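Cel44C (Paenibacillus polymyxa, PDB 2YIH) hydrolyses the beta-1,4-glucan backbone of xyloglucan through the family 44 glycoside hydrolase part of a longer protein. Local coordinates at residues Asp429-Ala437 with Leu449-Phe460. The protein carries 8 engineered substitutions. Numbering follows the deposited sequence. Where two conformers were deposited one is given.
Sequences DIVNSSVHA and LVVMNKSMDSAF
Lys454 reaches back from the end of its strand to the turn at 430-432. Its backbone N donates to Asn432 O and, in one of two conformers, a bend at chi3 (-86°) brings NZ to Ile430 O in a 2.9 Å hydrogen bond. Val431 O, 3.0 Å from NZ, accepts a hydrogen bond from Gln311 NE2 of helix 303-311. Strands 433-437 and 449-453 run antiparallel, their axes 4.7 Å apart at closest approach, with hydrogen-bonded pairs at Ser434-Met452 and His436-Val450; Val450 N to His436 O, at 2.8 Å, is nearly straight. On the face of Ser434 and His436, the bent Met452 side chain lays SD 3.9 Å from Ser434 CB and brings CE obliquely to the imidazole. On the other face, Leu449 CD2 meets Ala437 CB at 3.7 Å and Phe460 CZ meets Ser433 CB at 3.6 Å, with the ring edge facing Asn432 O.

Two Asx turns at this end of the hairpin, one beside each strand, set the backbone. Asp429 OD1 closes an Asx turn with Val431 N and an Asx motif with Asn432 N, both from one face of its carboxylate, while OD2 accepts Asn432 ND2 through its syn lone pair. Asn453 OD1 accepts Ser455 N (2.8 Å) in the other Asx turn, and its ND2 donates to Ser458 O and to Val505 O. Replacing Asn453 with a leucine would probably leave Ser455 N, Ser458 O and Val505 O without these mates and let the 454-459 connection shift.

The hairpin belongs to the beta domain beside the catalytic TIM barrel, away from the glycan. Helix 367-382 covers the Met452 face, its Asp375 and Lys382 bonding both His436 nitrogens; strand 9-22 packs on the opposite face, and strands 421-427 and 509-516 flank the pair.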
loop_
_atom_site.group_PDB
_atom_site.type_symbol
_atom_site.label_atom_id
_atom_site.label_comp_id
_atom_site.label_asym_id
_atom_site.label_seq_id
_atom_site.Cartn_x
_atom_site.Cartn_y
_atom_site.Cartn_z
ATOM N N ASP A 429 -19.264 2.562 20.667
ATOM C CA ASP A 429 -19.910 3.207 19.531
ATOM C C ASP A 429 -19.003 3.207 18.302
ATOM O O ASP A 429 -18.178 4.110 18.119
ATOM C CB ASP A 429 -20.329 4.636 19.899
ATOM C CG ASP A 429 -21.033 5.377 18.756
ATOM O OD1 ASP A 429 -21.090 4.883 17.591
ATOM O OD2 ASP A 429 -21.537 6.492 19.045
ATOM N N ILE A 430 -19.167 2.203 17.454
ATOM C CA ILE A 430 -18.250 2.045 16.320
ATOM C C ILE A 430 -18.568 2.968 15.160
ATOM O O ILE A 430 -17.798 3.032 14.201
ATOM C CB ILE A 430 -18.162 0.590 15.815
ATOM C CG1 ILE A 430 -19.471 0.153 15.159
ATOM C CG2 ILE A 430 -17.738 -0.342 16.948
ATOM C CD1 ILE A 430 -19.311 -1.131 14.322
ATOM N N VAL A 431 -19.683 3.694 15.250
ATOM C CA VAL A 431 -20.056 4.642 14.187
ATOM C C VAL A 431 -19.368 5.994 14.426
ATOM O O VAL A 431 -18.739 6.600 13.521
ATOM C CB VAL A 431 -21.603 4.825 14.098
ATOM C CG1 VAL A 431 -21.933 5.827 12.999
ATOM C CG2 VAL A 431 -22.300 3.490 13.809
ATOM N N ASN A 432 -19.555 6.534 15.627
ATOM C CA ASN A 432 -19.015 7.838 15.939
ATOM C C ASN A 432 -17.574 7.831 16.388
ATOM O O ASN A 432 -16.942 8.880 16.379
ATOM C CB ASN A 432 -19.893 8.545 16.996
ATOM C CG ASN A 432 -21.224 8.932 16.424
ATOM O OD1 ASN A 432 -21.272 9.675 15.434
ATOM N ND2 ASN A 432 -22.304 8.321 16.932
ATOM N N SER A 433 -17.044 6.664 16.774
ATOM C CA SER A 433 -15.642 6.620 17.228
ATOM C C SER A 433 -14.902 5.449 16.587
ATOM O O SER A 433 -15.525 4.489 16.113
ATOM C CB SER A 433 -15.542 6.478 18.751
ATOM O OG SER A 433 -15.907 5.149 19.166
ATOM N N SER A 434 -13.576 5.547 16.594
ATOM C CA SER A 434 -12.720 4.383 16.392
ATOM C C SER A 434 -11.549 4.526 17.345
ATOM O O SER A 434 -11.192 5.643 17.757
ATOM C CB SER A 434 -12.195 4.345 14.956
ATOM O OG SER A 434 -13.267 4.082 14.071
ATOM N N VAL A 435 -10.929 3.405 17.697
ATOM C CA VAL A 435 -9.849 3.443 18.671
ATOM C C VAL A 435 -8.907 2.242 18.461
ATOM O O VAL A 435 -9.341 1.128 18.135
ATOM C CB VAL A 435 -10.423 3.416 20.130
ATOM C CG1 VAL A 435 -11.318 2.179 20.306
ATOM C CG2 VAL A 435 -9.265 3.469 21.155
ATOM N N HIS A 436 -7.624 2.524 18.555
ATOM C CA HIS A 436 -6.584 1.517 18.361
ATOM C C HIS A 436 -5.546 1.648 19.449
ATOM O O HIS A 436 -5.130 2.754 19.778
ATOM C CB HIS A 436 -5.937 1.770 17.012
ATOM C CG HIS A 436 -6.918 1.719 15.880
ATOM N ND1 HIS A 436 -7.513 0.550 15.462
ATOM C CD2 HIS A 436 -7.419 2.705 15.098
ATOM C CE1 HIS A 436 -8.356 0.821 14.480
ATOM N NE2 HIS A 436 -8.314 2.124 14.237
ATOM N N ALA A 437 -5.107 0.512 19.994
ATOM C CA ALA A 437 -4.190 0.534 21.120
ATOM C C ALA A 437 -2.952 -0.278 20.822
ATOM O O ALA A 437 -2.991 -1.222 20.042
ATOM C CB ALA A 437 -4.892 -0.031 22.405
ATOM N N LEU A 449 -2.631 5.001 22.693
ATOM C CA LEU A 449 -4.020 4.910 22.248
ATOM C C LEU A 449 -4.241 5.946 21.174
ATOM O O LEU A 449 -3.938 7.122 21.388
ATOM C CB LEU A 449 -5.000 5.220 23.382
ATOM C CG LEU A 449 -4.811 4.483 24.695
ATOM C CD1 LEU A 449 -5.900 4.989 25.666
ATOM C CD2 LEU A 449 -4.889 2.956 24.528
ATOM N N VAL A 450 -4.735 5.524 20.017
ATOM C CA VAL A 450 -5.176 6.503 18.990
ATOM C C VAL A 450 -6.695 6.439 18.958
ATOM O O VAL A 450 -7.286 5.357 18.818
ATOM C CB VAL A 450 -4.538 6.204 17.591
ATOM C CG1 VAL A 450 -5.252 7.044 16.477
ATOM C CG2 VAL A 450 -3.070 6.539 17.604
ATOM N N VAL A 451 -7.333 7.574 19.231
ATOM C CA VAL A 451 -8.790 7.641 19.296
ATOM C C VAL A 451 -9.313 8.782 18.408
ATOM O O VAL A 451 -8.654 9.829 18.233
ATOM C CB VAL A 451 -9.282 7.783 20.767
ATOM C CG1 VAL A 451 -8.768 9.084 21.425
ATOM C CG2 VAL A 451 -10.818 7.666 20.842
ATOM N N MET A 452 -10.462 8.573 17.800
ATOM C CA MET A 452 -11.004 9.618 16.933
ATOM C C MET A 452 -12.505 9.743 17.038
ATOM O O MET A 452 -13.199 8.750 17.261
ATOM C CB MET A 452 -10.577 9.387 15.480
ATOM C CG MET A 452 -11.184 8.130 14.831
ATOM S SD MET A 452 -10.049 7.303 13.694
ATOM C CE MET A 452 -8.928 6.542 14.901
ATOM N N ASN A 453 -12.996 10.975 16.852
ATOM C CA ASN A 453 -14.423 11.257 16.754
ATOM C C ASN A 453 -14.788 11.623 15.315
ATOM O O ASN A 453 -14.320 12.660 14.790
ATOM C CB ASN A 453 -14.755 12.432 17.701
ATOM C CG ASN A 453 -16.254 12.694 17.814
ATOM O OD1 ASN A 453 -17.048 12.217 17.012
ATOM N ND2 ASN A 453 -16.624 13.533 18.774
ATOM N N LYS A 454 -15.595 10.756 14.690
ATOM C CA LYS A 454 -16.034 10.900 13.297
ATOM C C LYS A 454 -17.306 11.749 13.179
ATOM O O LYS A 454 -17.752 12.075 12.066
ATOM C CB LYS A 454 -16.302 9.518 12.684
ATOM C CG LYS A 454 -15.059 8.615 12.595
ATOM C CD LYS A 454 -15.404 7.218 12.104
ATOM C CE LYS A 454 -15.831 6.318 13.248
ATOM N NZ LYS A 454 -16.303 5.008 12.744
ATOM N N SER A 455 -17.924 12.076 14.317
ATOM C CA SER A 455 -19.115 12.946 14.272
ATOM C C SER A 455 -18.750 14.320 13.739
ATOM O O SER A 455 -17.730 14.904 14.123
ATOM C CB SER A 455 -19.756 13.130 15.646
ATOM O OG SER A 455 -20.858 14.058 15.532
ATOM N N MET A 456 -19.612 14.853 12.875
ATOM C CA MET A 456 -19.376 16.194 12.360
ATOM C C MET A 456 -19.863 17.258 13.331
ATOM O O MET A 456 -19.450 18.415 13.232
ATOM C CB MET A 456 -20.048 16.385 11.002
ATOM C CG MET A 456 -19.440 15.539 9.908
ATOM S SD MET A 456 -19.952 16.125 8.296
ATOM C CE MET A 456 -18.955 17.610 8.179
ATOM N N ASP A 457 -20.698 16.869 14.299
ATOM C CA ASP A 457 -21.511 17.800 15.112
ATOM C C ASP A 457 -21.293 17.685 16.629
ATOM O O ASP A 457 -21.508 18.646 17.384
ATOM C CB ASP A 457 -22.998 17.540 14.867
ATOM C CG ASP A 457 -23.381 17.637 13.413
ATOM O OD1 ASP A 457 -23.028 18.645 12.781
ATOM O OD2 ASP A 457 -24.076 16.722 12.913
ATOM N N SER A 458 -21.016 16.469 17.090
ATOM C CA SER A 458 -21.138 16.203 18.529
ATOM C C SER A 458 -19.862 15.665 19.174
ATOM O O SER A 458 -19.384 14.607 18.783
ATOM C CB SER A 458 -22.305 15.240 18.790
ATOM O OG SER A 458 -23.500 15.688 18.139
ATOM N N ALA A 459 -19.376 16.350 20.213
ATOM C CA ALA A 459 -18.283 15.831 21.041
ATOM C C ALA A 459 -18.790 14.607 21.777
ATOM O O ALA A 459 -20.002 14.430 21.932
ATOM C CB ALA A 459 -17.823 16.877 22.045
ATOM N N PHE A 460 -17.870 13.781 22.262
ATOM C CA PHE A 460 -18.215 12.804 23.292
ATOM C C PHE A 460 -17.173 12.799 24.399
ATOM O O PHE A 460 -16.002 13.118 24.176
ATOM C CB PHE A 460 -18.429 11.385 22.724
ATOM C CG PHE A 460 -17.266 10.846 21.910
ATOM C CD1 PHE A 460 -16.111 10.365 22.535
ATOM C CD2 PHE A 460 -17.391 10.699 20.536
ATOM C CE1 PHE A 460 -15.044 9.844 21.779
ATOM C CE2 PHE A 460 -16.359 10.140 19.786
ATOM C CZ PHE A 460 -15.197 9.715 20.391
#